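Local coordinates for adenylate kinase (Thermus thermophilus, PDB 3CM0), which probably catalyses the reversible transfer of the terminal phosphate between ATP and AMP, giving two molecules of ADP and helping to balance the cell's adenine nucleotides, at residues 33-38 and 85-90; 66-71 and 89-94; 74-79 and 100-105. All coordinates share one frame; numbering follows the deposited sequence.

Interaction 1 (33-38 and 85-90)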
ATOM      1  N   LEU A  33      -0.494   1.437  -8.518  1.00 23.65           N
ATOM      2  CA  LEU A  33       0.920   1.677  -8.649  1.00 24.04           C
ATOM      3  C   LEU A  33       1.802   0.834  -7.734  1.00 30.04           C
ATOM      4  O   LEU A  33       1.441   0.511  -6.605  1.00 31.11           O
ATOM      5  CB  LEU A  33       1.215   3.155  -8.389  1.00 19.50           C
ATOM      6  CG  LEU A  33       0.403   4.178  -9.175  1.00 28.62           C
ATOM      7  CD1 LEU A  33       0.984   5.557  -8.922  1.00 26.20           C
ATOM      8  CD2 LEU A  33       0.420   3.836 -10.656  1.00 33.40           C
ATOM      9  N   SER A  34       2.974   0.481  -8.242  1.00 33.45           N
ATOM     10  CA  SER A  34       3.951  -0.261  -7.458  1.00 35.92           C
ATOM     11  C   SER A  34       5.278   0.398  -7.781  1.00 36.28           C
ATOM     12  O   SER A  34       5.771   0.302  -8.920  1.00 31.20           O
ATOM     13  CB  SER A  34       4.011  -1.742  -7.859  1.00 37.42           C
ATOM     14  OG  SER A  34       5.247  -2.303  -7.416  1.00 39.11           O
ATOM     15  N   THR A  35       5.846   1.089  -6.800  1.00 37.02           N
ATOM     16  CA  THR A  35       7.122   1.755  -7.025  1.00 42.57           C
ATOM     17  C   THR A  35       8.180   0.700  -7.399  1.00 39.31           C
ATOM     18  O   THR A  35       8.946   0.883  -8.350  1.00 38.17           O
ATOM     19  CB  THR A  35       7.553   2.598  -5.757  1.00 44.32           C
ATOM     20  OG1 THR A  35       7.690   1.751  -4.604  1.00 40.74           O
ATOM     21  CG2 THR A  35       6.489   3.658  -5.445  1.00 43.48           C
ATOM     22  N   GLY A  36       8.194  -0.416  -6.673  1.00 38.51           N
ATOM     23  CA  GLY A  36       9.157  -1.469  -6.967  1.00 36.15           C
ATOM     24  C   GLY A  36       9.073  -1.997  -8.398  1.00 31.39           C
ATOM     25  O   GLY A  36      10.096  -2.155  -9.071  1.00 30.87           O
ATOM     26  N   ASP A  37       7.860  -2.287  -8.869  1.00 31.77           N
ATOM     27  CA  ASP A  37       7.680  -2.806 -10.234  1.00 35.23           C
ATOM     28  C   ASP A  37       8.147  -1.843 -11.327  1.00 31.14           C
ATOM     29  O   ASP A  37       8.833  -2.229 -12.282  1.00 33.49           O
ATOM     30  CB  ASP A  37       6.208  -3.155 -10.489  1.00 34.66           C
ATOM     31  CG  ASP A  37       5.736  -4.351  -9.676  1.00 39.02           C
ATOM     32  OD1 ASP A  37       6.594  -5.163  -9.277  1.00 40.07           O
ATOM     33  OD2 ASP A  37       4.508  -4.485  -9.445  1.00 38.68           O
ATOM     34  N   ILE A  38       7.763  -0.583 -11.200  1.00 37.36           N
ATOM     35  CA  ILE A  38       8.142   0.421 -12.196  1.00 31.86           C
ATOM     36  C   ILE A  38       9.664   0.504 -12.344  1.00 33.38           C
ATOM     37  O   ILE A  38      10.212   0.463 -13.454  1.00 32.06           O
ATOM     38  CB  ILE A  38       7.552   1.795 -11.779  1.00 44.84           C
ATOM     39  CG1 ILE A  38       6.038   1.649 -11.597  1.00 44.34           C
ATOM     40  CG2 ILE A  38       7.884   2.859 -12.801  1.00 39.79           C
ATOM     41  CD1 ILE A  38       5.380   2.826 -10.902  1.00 45.74           C
ATOM     42  N   PHE A  85       2.499   1.905  -0.268  1.00 32.17           N
ATOM     43  CA  PHE A  85       3.067   3.255  -0.260  1.00 22.95           C
ATOM     44  C   PHE A  85       1.967   4.240   0.184  1.00 18.70           C
ATOM     45  O   PHE A  85       0.816   4.099  -0.211  1.00 17.10           O
ATOM     46  CB  PHE A  85       3.590   3.645  -1.658  1.00 21.37           C
ATOM     47  CG  PHE A  85       4.368   4.920  -1.680  1.00 20.32           C
ATOM     48  CD1 PHE A  85       3.731   6.128  -1.895  1.00 16.97           C
ATOM     49  CD2 PHE A  85       5.745   4.915  -1.456  1.00 19.49           C
ATOM     50  CE1 PHE A  85       4.443   7.329  -1.884  1.00 20.04           C
ATOM     51  CE2 PHE A  85       6.463   6.108  -1.442  1.00 18.89           C
ATOM     52  CZ  PHE A  85       5.810   7.313  -1.657  1.00 17.00           C
ATOM     53  N   PRO A  86       2.301   5.252   1.025  1.00 12.71           N
ATOM     54  CA  PRO A  86       3.630   5.528   1.584  1.00 12.77           C
ATOM     55  C   PRO A  86       4.016   4.555   2.686  1.00 12.05           C
ATOM     56  O   PRO A  86       3.162   3.885   3.262  1.00 16.39           O
ATOM     57  CB  PRO A  86       3.508   6.966   2.128  1.00 11.61           C
ATOM     58  CG  PRO A  86       2.102   7.029   2.615  1.00 11.94           C
ATOM     59  CD  PRO A  86       1.315   6.250   1.476  1.00 13.21           C
ATOM     60  N   ARG A  87       5.322   4.476   2.940  1.00 14.94           N
ATOM     61  CA  ARG A  87       5.844   3.617   3.994  1.00 19.24           C
ATOM     62  C   ARG A  87       6.310   4.488   5.158  1.00 20.61           C
ATOM     63  O   ARG A  87       6.363   4.034   6.284  1.00 20.04           O
ATOM     64  CB  ARG A  87       7.029   2.782   3.482  1.00 16.10           C
ATOM     65  CG  ARG A  87       6.652   1.711   2.461  1.00 21.78           C
ATOM     66  CD  ARG A  87       7.902   0.988   1.945  1.00 32.89           C
ATOM     67  NE  ARG A  87       8.744   1.808   1.059  1.00 36.15           N
ATOM     68  CZ  ARG A  87       8.489   2.046  -0.229  1.00 40.77           C
ATOM     69  NH1 ARG A  87       7.414   1.541  -0.818  1.00 34.81           N
ATOM     70  NH2 ARG A  87       9.327   2.787  -0.942  1.00 52.16           N
ATOM     71  N   THR A  88       6.651   5.738   4.881  1.00 20.08           N
ATOM     72  CA  THR A  88       7.126   6.633   5.930  1.00 17.45           C
ATOM     73  C   THR A  88       6.349   7.928   5.957  1.00 19.59           C
ATOM     74  O   THR A  88       5.703   8.307   4.996  1.00 16.70           O
ATOM     75  CB  THR A  88       8.585   7.026   5.714  1.00 19.72           C
ATOM     76  OG1 THR A  88       8.666   7.882   4.555  1.00 15.88           O
ATOM     77  CG2 THR A  88       9.460   5.782   5.469  1.00 21.28           C
ATOM     78  N   LEU A  89       6.443   8.639   7.068  1.00 13.63           N
ATOM     79  CA  LEU A  89       5.771   9.922   7.173  1.00 13.40           C
ATOM     80  C   LEU A  89       6.316  10.920   6.156  1.00 15.07           C
ATOM     81  O   LEU A  89       5.583  11.712   5.605  1.00 14.09           O
ATOM     82  CB  LEU A  89       5.966  10.449   8.611  1.00 21.54           C
ATOM     83  CG  LEU A  89       4.979  11.445   9.188  1.00 22.68           C
ATOM     84  CD1 LEU A  89       3.553  10.937   8.995  1.00 18.68           C
ATOM     85  CD2 LEU A  89       5.295  11.639  10.725  1.00 19.27           C
ATOM     86  N   ALA A  90       7.609  10.879   5.879  1.00 12.77           N
ATOM     87  CA  ALA A  90       8.194  11.805   4.895  1.00 17.25           C
ATOM     88  C   ALA A  90       7.553  11.545   3.525  1.00 11.00           C
ATOM     89  O   ALA A  90       7.230  12.483   2.768  1.00 12.94           O
ATOM     90  CB  ALA A  90       9.714  11.615   4.795  1.00 15.80           C
TER

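Interaction 2 (66-71 and 89-94)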
ATOM      1  N   ASP A  66      13.095  11.331  -3.531  1.00 18.03           N
ATOM      2  CA  ASP A  66      12.770  12.233  -4.632  1.00 23.20           C
ATOM      3  C   ASP A  66      12.571  11.516  -5.955  1.00 17.34           C
ATOM      4  O   ASP A  66      11.766  11.936  -6.802  1.00 17.97           O
ATOM      5  CB  ASP A  66      13.807  13.348  -4.733  1.00 26.14           C
ATOM      6  CG  ASP A  66      15.191  12.841  -5.049  1.00 41.38           C
ATOM      7  OD1 ASP A  66      15.453  11.629  -4.883  1.00 44.29           O
ATOM      8  OD2 ASP A  66      16.027  13.679  -5.458  1.00 50.17           O
ATOM      9  N   LEU A  67      13.272  10.408  -6.133  1.00 19.96           N
ATOM     10  CA  LEU A  67      13.131   9.642  -7.361  1.00 21.01           C
ATOM     11  C   LEU A  67      11.822   8.850  -7.331  1.00 20.01           C
ATOM     12  O   LEU A  67      11.126   8.728  -8.329  1.00 15.45           O
ATOM     13  CB  LEU A  67      14.340   8.712  -7.505  1.00 27.94           C
ATOM     14  CG  LEU A  67      14.342   7.901  -8.793  1.00 34.58           C
ATOM     15  CD1 LEU A  67      14.229   8.852  -9.966  1.00 27.49           C
ATOM     16  CD2 LEU A  67      15.616   7.080  -8.878  1.00 43.42           C
ATOM     17  N   ILE A  68      11.469   8.300  -6.174  1.00 18.53           N
ATOM     18  CA  ILE A  68      10.217   7.561  -6.058  1.00 15.17           C
ATOM     19  C   ILE A  68       9.027   8.507  -6.353  1.00 10.16           C
ATOM     20  O   ILE A  68       8.101   8.148  -7.060  1.00 12.84           O
ATOM     21  CB  ILE A  68      10.063   7.006  -4.611  1.00 18.85           C
ATOM     22  CG1 ILE A  68      11.171   5.975  -4.346  1.00 22.60           C
ATOM     23  CG2 ILE A  68       8.674   6.412  -4.418  1.00 17.74           C
ATOM     24  CD1 ILE A  68      11.160   5.430  -2.940  1.00 32.67           C
ATOM     25  N   LEU A  69       9.042   9.696  -5.762  1.00 11.04           N
ATOM     26  CA  LEU A  69       7.958  10.642  -6.008  1.00 12.09           C
ATOM     27  C   LEU A  69       7.960  11.099  -7.480  1.00 16.21           C
ATOM     28  O   LEU A  69       6.910  11.333  -8.037  1.00 14.76           O
ATOM     29  CB  LEU A  69       8.068  11.848  -5.069  1.00 15.37           C
ATOM     30  CG  LEU A  69       7.402  11.685  -3.672  1.00 14.36           C
ATOM     31  CD1 LEU A  69       5.921  11.711  -3.843  1.00 17.86           C
ATOM     32  CD2 LEU A  69       7.843  10.379  -2.995  1.00 14.24           C
ATOM     33  N   GLU A  70       9.141  11.230  -8.087  1.00 17.71           N
ATOM     34  CA  GLU A  70       9.217  11.587  -9.510  1.00 16.72           C
ATOM     35  C   GLU A  70       8.519  10.499 -10.358  1.00 16.54           C
ATOM     36  O   GLU A  70       7.735  10.803 -11.278  1.00 19.59           O
ATOM     37  CB  GLU A  70      10.680  11.725  -9.948  1.00 17.56           C
ATOM     38  CG  GLU A  70      10.847  11.809 -11.511  1.00 22.20           C
ATOM     39  CD  GLU A  70      10.196  13.040 -12.089  1.00 17.85           C
ATOM     40  OE1 GLU A  70      10.168  14.065 -11.374  1.00 17.65           O
ATOM     41  OE2 GLU A  70       9.737  13.013 -13.258  1.00 19.16           O
ATOM     42  N   LEU A  71       8.806   9.231 -10.050  1.00 15.65           N
ATOM     43  CA  LEU A  71       8.178   8.125 -10.776  1.00 14.93           C
ATOM     44  C   LEU A  71       6.675   8.116 -10.587  1.00 18.59           C
ATOM     45  O   LEU A  71       5.939   7.794 -11.503  1.00 16.53           O
ATOM     46  CB  LEU A  71       8.751   6.784 -10.333  1.00 15.34           C
ATOM     47  CG  LEU A  71      10.182   6.511 -10.790  1.00 25.46           C
ATOM     48  CD1 LEU A  71      10.660   5.168 -10.263  1.00 31.07           C
ATOM     49  CD2 LEU A  71      10.243   6.548 -12.319  1.00 26.63           C
ATOM     50  N   LEU A  89       6.443   8.639   7.068  1.00 13.63           N
ATOM     51  CA  LEU A  89       5.771   9.922   7.173  1.00 13.40           C
ATOM     52  C   LEU A  89       6.316  10.920   6.156  1.00 15.07           C
ATOM     53  O   LEU A  89       5.583  11.712   5.605  1.00 14.09           O
ATOM     54  CB  LEU A  89       5.966  10.449   8.611  1.00 21.54           C
ATOM     55  CG  LEU A  89       4.979  11.445   9.188  1.00 22.68           C
ATOM     56  CD1 LEU A  89       3.553  10.937   8.995  1.00 18.68           C
ATOM     57  CD2 LEU A  89       5.295  11.639  10.725  1.00 19.27           C
ATOM     58  N   ALA A  90       7.609  10.879   5.879  1.00 12.77           N
ATOM     59  CA  ALA A  90       8.194  11.805   4.895  1.00 17.25           C
ATOM     60  C   ALA A  90       7.553  11.545   3.525  1.00 11.00           C
ATOM     61  O   ALA A  90       7.230  12.483   2.768  1.00 12.94           O
ATOM     62  CB  ALA A  90       9.714  11.615   4.795  1.00 15.80           C
ATOM     63  N   GLN A  91       7.342  10.275   3.218  1.00 12.92           N
ATOM     64  CA  GLN A  91       6.716   9.934   1.933  1.00 13.99           C
ATOM     65  C   GLN A  91       5.242  10.352   1.938  1.00 14.56           C
ATOM     66  O   GLN A  91       4.696  10.803   0.916  1.00 13.31           O
ATOM     67  CB  GLN A  91       6.857   8.418   1.684  1.00 15.96           C
ATOM     68  CG  GLN A  91       8.257   7.986   1.296  1.00 13.06           C
ATOM     69  CD  GLN A  91       8.455   6.472   1.438  1.00 15.00           C
ATOM     70  OE1 GLN A  91       7.535   5.772   1.818  1.00 18.11           O
ATOM     71  NE2 GLN A  91       9.651   5.981   1.134  1.00 19.98           N
ATOM     72  N   ALA A  92       4.577  10.221   3.086  1.00 10.77           N
ATOM     73  CA  ALA A  92       3.163  10.610   3.154  1.00 11.33           C
ATOM     74  C   ALA A  92       3.051  12.095   2.903  1.00  8.44           C
ATOM     75  O   ALA A  92       2.165  12.558   2.180  1.00  9.76           O
ATOM     76  CB  ALA A  92       2.548  10.271   4.539  1.00 11.19           C
ATOM     77  N   GLU A  93       3.923  12.873   3.541  1.00  8.49           N
ATOM     78  CA  GLU A  93       3.881  14.310   3.339  1.00  9.99           C
ATOM     79  C   GLU A  93       4.174  14.713   1.873  1.00 13.15           C
ATOM     80  O   GLU A  93       3.459  15.525   1.274  1.00 12.18           O
ATOM     81  CB  GLU A  93       4.890  14.950   4.288  1.00 12.00           C
ATOM     82  CG  GLU A  93       4.387  14.839   5.749  1.00  9.91           C
ATOM     83  CD  GLU A  93       5.358  15.461   6.754  1.00 21.02           C
ATOM     84  OE1 GLU A  93       6.297  16.136   6.286  1.00 25.04           O
ATOM     85  OE2 GLU A  93       5.167  15.292   7.993  1.00 19.22           O
ATOM     86  N   ALA A  94       5.208  14.115   1.307  1.00 13.25           N
ATOM     87  CA  ALA A  94       5.587  14.403  -0.079  1.00 17.01           C
ATOM     88  C   ALA A  94       4.457  14.009  -1.026  1.00 14.00           C
ATOM     89  O   ALA A  94       4.163  14.714  -1.989  1.00 13.41           O
ATOM     90  CB  ALA A  94       6.857  13.655  -0.426  1.00 15.10           C
TER

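Interaction 3 (74-79 and 100-105)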
ATOM      1  N   GLU A  74       5.261  10.764 -12.798  1.00 17.97           N
ATOM      2  CA  GLU A  74       5.282  10.283 -14.210  1.00 16.44           C
ATOM      3  C   GLU A  74       4.189   9.265 -14.510  1.00 22.95           C
ATOM      4  O   GLU A  74       3.824   9.039 -15.681  1.00 20.28           O
ATOM      5  CB  GLU A  74       6.633   9.652 -14.515  1.00 16.11           C
ATOM      6  CG  GLU A  74       7.777  10.659 -14.450  1.00 16.64           C
ATOM      7  CD  GLU A  74       9.131  10.011 -14.725  1.00 17.78           C
ATOM      8  OE1 GLU A  74       9.165   8.887 -15.302  1.00 18.57           O
ATOM      9  OE2 GLU A  74      10.171  10.637 -14.386  1.00 17.46           O
ATOM     10  N   GLU A  75       3.690   8.650 -13.426  1.00 19.76           N
ATOM     11  CA  GLU A  75       2.656   7.617 -13.439  1.00 26.45           C
ATOM     12  C   GLU A  75       1.278   8.050 -12.986  1.00 35.39           C
ATOM     13  O   GLU A  75       0.332   7.287 -13.167  1.00 34.95           O
ATOM     14  CB  GLU A  75       3.065   6.428 -12.553  1.00 33.64           C
ATOM     15  CG  GLU A  75       4.272   5.632 -12.997  1.00 43.80           C
ATOM     16  CD  GLU A  75       3.946   4.671 -14.119  1.00 43.66           C
ATOM     17  OE1 GLU A  75       2.916   3.958 -14.017  1.00 35.83           O
ATOM     18  OE2 GLU A  75       4.723   4.635 -15.094  1.00 48.61           O
ATOM     19  N   LEU A  76       1.131   9.239 -12.401  1.00 35.01           N
ATOM     20  CA  LEU A  76      -0.204   9.635 -11.984  1.00 32.53           C
ATOM     21  C   LEU A  76      -1.023   9.610 -13.287  1.00 40.35           C
ATOM     22  O   LEU A  76      -0.543   9.847 -14.401  1.00 41.21           O
ATOM     23  CB  LEU A  76      -0.334  11.052 -11.423  1.00 40.20           C
ATOM     24  CG  LEU A  76       0.136  11.257  -9.987  1.00 38.83           C
ATOM     25  CD1 LEU A  76       0.048  12.734  -9.647  1.00 46.42           C
ATOM     26  CD2 LEU A  76      -0.663  10.426  -9.009  1.00 34.06           C
ATOM     27  N   ALA A  77      -2.285   9.308 -13.033  1.00 34.67           N
ATOM     28  CA  ALA A  77      -3.379   9.198 -13.968  1.00 34.70           C
ATOM     29  C   ALA A  77      -4.597   9.736 -13.243  1.00 29.66           C
ATOM     30  O   ALA A  77      -4.542  10.055 -12.056  1.00 40.78           O
ATOM     31  CB  ALA A  77      -3.583   7.763 -14.344  1.00 28.67           C
ATOM     32  N   GLU A  78      -5.692   9.840 -13.975  1.00 29.39           N
ATOM     33  CA  GLU A  78      -6.924  10.362 -13.440  1.00 32.32           C
ATOM     34  C   GLU A  78      -7.323   9.565 -12.200  1.00 30.22           C
ATOM     35  O   GLU A  78      -7.871  10.128 -11.257  1.00 36.09           O
ATOM     36  CB  GLU A  78      -8.048  10.259 -14.472  1.00 40.91           C
ATOM     37  CG  GLU A  78      -7.775  10.958 -15.795  1.00 60.18           C
ATOM     38  CD  GLU A  78      -8.717  10.490 -16.896  1.00 70.44           C
ATOM     39  OE1 GLU A  78      -9.923  10.821 -16.841  1.00 74.80           O
ATOM     40  OE2 GLU A  78      -8.244   9.777 -17.811  1.00 73.90           O
ATOM     41  N   ARG A  79      -7.030   8.268 -12.195  1.00 18.30           N
ATOM     42  CA  ARG A  79      -7.441   7.426 -11.039  1.00 16.57           C
ATOM     43  C   ARG A  79      -6.313   6.487 -10.652  1.00  9.57           C
ATOM     44  O   ARG A  79      -5.917   5.619 -11.437  1.00 16.81           O
ATOM     45  CB  ARG A  79      -8.676   6.602 -11.407  1.00 18.51           C
ATOM     46  CG  ARG A  79      -9.840   7.426 -11.869  1.00 25.95           C
ATOM     47  CD  ARG A  79     -11.015   6.484 -12.153  1.00 27.34           C
ATOM     48  NE  ARG A  79     -12.180   7.210 -12.652  1.00 29.70           N
ATOM     49  CZ  ARG A  79     -13.109   6.666 -13.432  1.00 36.68           C
ATOM     50  NH1 ARG A  79     -13.005   5.393 -13.801  1.00 33.59           N
ATOM     51  NH2 ARG A  79     -14.130   7.392 -13.863  1.00 36.76           N
ATOM     52  N   SER A 100      -1.803  17.363  -4.271  1.00 16.19           N
ATOM     53  CA  SER A 100      -2.328  18.720  -4.259  1.00 18.09           C
ATOM     54  C   SER A 100      -1.921  19.431  -5.552  1.00 21.98           C
ATOM     55  O   SER A 100      -2.760  20.040  -6.215  1.00 23.19           O
ATOM     56  CB  SER A 100      -1.796  19.499  -3.054  1.00 22.61           C
ATOM     57  OG  SER A 100      -2.293  20.828  -3.071  1.00 26.62           O
ATOM     58  N   GLU A 101      -0.641  19.343  -5.905  1.00 20.23           N
ATOM     59  CA  GLU A 101      -0.138  19.985  -7.134  1.00 22.52           C
ATOM     60  C   GLU A 101      -0.741  19.490  -8.429  1.00 29.44           C
ATOM     61  O   GLU A 101      -0.851  20.242  -9.400  1.00 30.04           O
ATOM     62  CB  GLU A 101       1.376  19.827  -7.216  1.00 22.60           C
ATOM     63  CG  GLU A 101       2.113  20.639  -6.158  1.00 31.36           C
ATOM     64  CD  GLU A 101       3.600  20.302  -6.065  1.00 37.06           C
ATOM     65  OE1 GLU A 101       4.045  19.284  -6.649  1.00 40.01           O
ATOM     66  OE2 GLU A 101       4.320  21.053  -5.383  1.00 45.97           O
ATOM     67  N   THR A 102      -1.144  18.227  -8.459  1.00 20.93           N
ATOM     68  CA  THR A 102      -1.705  17.663  -9.671  1.00 18.28           C
ATOM     69  C   THR A 102      -3.203  17.672  -9.697  1.00 20.96           C
ATOM     70  O   THR A 102      -3.814  17.140 -10.636  1.00 23.05           O
ATOM     71  CB  THR A 102      -1.238  16.240  -9.844  1.00 21.04           C
ATOM     72  OG1 THR A 102      -1.638  15.487  -8.697  1.00 18.31           O
ATOM     73  CG2 THR A 102       0.261  16.215  -9.987  1.00 20.61           C
ATOM     74  N   GLY A 103      -3.804  18.258  -8.666  1.00 22.66           N
ATOM     75  CA  GLY A 103      -5.257  18.302  -8.586  1.00 19.15           C
ATOM     76  C   GLY A 103      -5.916  16.942  -8.403  1.00 25.67           C
ATOM     77  O   GLY A 103      -7.013  16.687  -8.927  1.00 24.26           O
ATOM     78  N   THR A 104      -5.256  16.071  -7.643  1.00 16.84           N
ATOM     79  CA  THR A 104      -5.769  14.715  -7.396  1.00 17.21           C
ATOM     80  C   THR A 104      -6.376  14.661  -5.985  1.00 18.66           C
ATOM     81  O   THR A 104      -5.678  14.883  -4.996  1.00 21.54           O
ATOM     82  CB  THR A 104      -4.628  13.693  -7.490  1.00 21.70           C
ATOM     83  OG1 THR A 104      -3.977  13.803  -8.761  1.00 21.01           O
ATOM     84  CG2 THR A 104      -5.174  12.266  -7.329  1.00 20.63           C
ATOM     85  N   ARG A 105      -7.669  14.377  -5.900  1.00 16.99           N
ATOM     86  CA  ARG A 105      -8.344  14.328  -4.616  1.00 21.02           C
ATOM     87  C   ARG A 105      -8.154  12.957  -3.977  1.00 14.55           C
ATOM     88  O   ARG A 105      -8.368  11.932  -4.631  1.00 15.44           O
ATOM     89  CB  ARG A 105      -9.833  14.621  -4.825  1.00 23.60           C
ATOM     90  CG  ARG A 105     -10.689  14.424  -3.594  1.00 31.03           C
ATOM     91  CD  ARG A 105     -12.100  14.972  -3.840  1.00 46.53           C
ATOM     92  NE  ARG A 105     -12.896  14.928  -2.620  1.00 65.81           N
ATOM     93  CZ  ARG A 105     -13.381  13.809  -2.094  1.00 69.03           C
ATOM     94  NH1 ARG A 105     -13.154  12.652  -2.691  1.00 78.32           N
ATOM     95  NH2 ARG A 105     -14.066  13.840  -0.958  1.00 75.02           N
TER
HETATM   96  O   HOH W   1      -3.435  12.146 -10.660  1.00 42.01           O

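Interaction 1 (33-38 and 85-90)
T35 is the residue of 33-38 that meets F85 and R87, and the chain ahead of it sets its position. L33, which pairs with I81 of strand 79-83 through its backbone, turns its apolar side chain into the core against V80 and F82. S34 then serves as N-cap: its OG accepts the amide of D37 at 3.0 Å between D37 N and S34 OG, with a nearly straight N-H...O angle of 164°. A serine suits this place because its short hydroxyl can fold back over the first turn of the helix.

T35 comes next, and its two branches divide the work. A chi1 of 60° directs OG1 to the R87 guanidinium and CG2 to the F85 ring. The methyl CG2 approaches that ring obliquely, 4.2 Å from F85 CD2. The hydroxyl faces the edge of the guanidinium near its plane, with T35 OG1 and R87 NH1 3.8 Å apart, a loose polar contact in which the two side chains slide past each other in opposite directions. R87 NH1 is held instead by the carbonyl of G84, and it lies in plane at the edge of the F85 ring, one face of which is covered by P86 CB. T35, F85, P86 and R87 are all predicted to bind AMP, so the contact probably lines that site, across the boundary of the NMP region.

Helix 65-75 runs beside the contact, where I68 touches both T35 and F85. Helix 89-101 backs F85 and P86 through Q91, and strand 79-83 flanks L33.

Interaction 2 (66-71 and 89-94)
L69 and A94 meet because the leucine has CG beside the backbone N, anti to the carbonyl carbon, at chi1 -86°, and a second torsion of -72° then turns CD1 toward the facing helix. Its branch point does the closest touching: L69 CG lies 3.8 Å from A94 CB. The methyl L69 CD1 reaches further along the partner, to 3.9 Å from A94 O, so it rests against backbone as well as against the small side chain. Alanine suits this position, since a lone methyl allows the two helices to approach until the backbones of L69 and A94 are 7.4 Å apart, measured between their CA atoms.

A second, looser touch comes from I68 and Q91. The CB of Q91 does not point at the other helix, but the rest of its side chain, extended with chi2 164°, brings the amide end closer. I68 CD1 ends 4.4 Å from Q91 NE2, a loose approach of a methyl to the amide. The polar groups of the buried amide are met elsewhere: NE2 bonds to the carboxylate of D65, and OE1 accepts the backbone amide of R87. These two bonds fix the rotation of the amide, and they tie the start of helix 65-75 to the loop before helix 89-101.

L67 turns to L49 and V53 of helix 48-58, within the NMP region. The arrangement is an apolar helix-helix contact within the alpha/beta P-loop kinase fold, where helix 65-75, strand 79-83 and helix 89-101 follow in succession. Q91 is predicted to bind AMP, consistent with the packing standing at the wall of the nucleotide monophosphate site.

Interaction 3 (74-79 and 100-105)
L76 and T102 reach toward each other tip to tip, and a single methyl, L76 CD1, makes nearly all of the tight part. It lies 3.4 Å from T102 OG1 and 3.5 Å from T102 CG2, pressed against both branches of the threonine. L98 also touches L76. Leucine suits the place because its branched end packs against the end of helix 89-101, while threonine offers a methyl to the leucine and a hydroxyl to its own helix. With chi1 at 58°, T102 OG1 is turned back to the carbonyls of L98 and L99, which share its one proton.

The other side is looser. T104 OG1 is 4.3 Å from L76 CD1, and beyond it the segments part, with the CB atoms of A77, E78 and R79 pointing away from 100-105. A water bridges the gap, donating to A77 O at 2.7 Å and lying 2.6 Å from T104 OG1. That hydroxyl stands 2.9 Å from T102 OG1. G103, with positive phi, ends the helix in a Schellman motif and swings the chain into strand 104-113.

One leucine methyl thus packs on both a methyl and a hydroxyl whose own bonds lie within its helix. The direct contact therefore adds van der Waals packing, while the polar link between the segments passes through water.

Interactions 1, 2 and 3 lie progressively further out, their centres about 7, 14 and 17 Å from the centre of the chain, yet each is partly buried. Interactions 1 and 2 adjoin near the predicted AMP site and touch where F85 meets Q91 and T35 meets I68. Interaction 2 joins the bodies of helices 65-75 and 89-101, and interaction 3 the chain just after their C-terminal ends, whereas interaction 1 joins helix 35-44 to the loop before 89-101. Chemistry follows place: interaction 1 combines a methyl against a ring with a loose polar approach, interaction 2 is chiefly apolar, and interaction 3, nearer the periphery, brings in a bridging water.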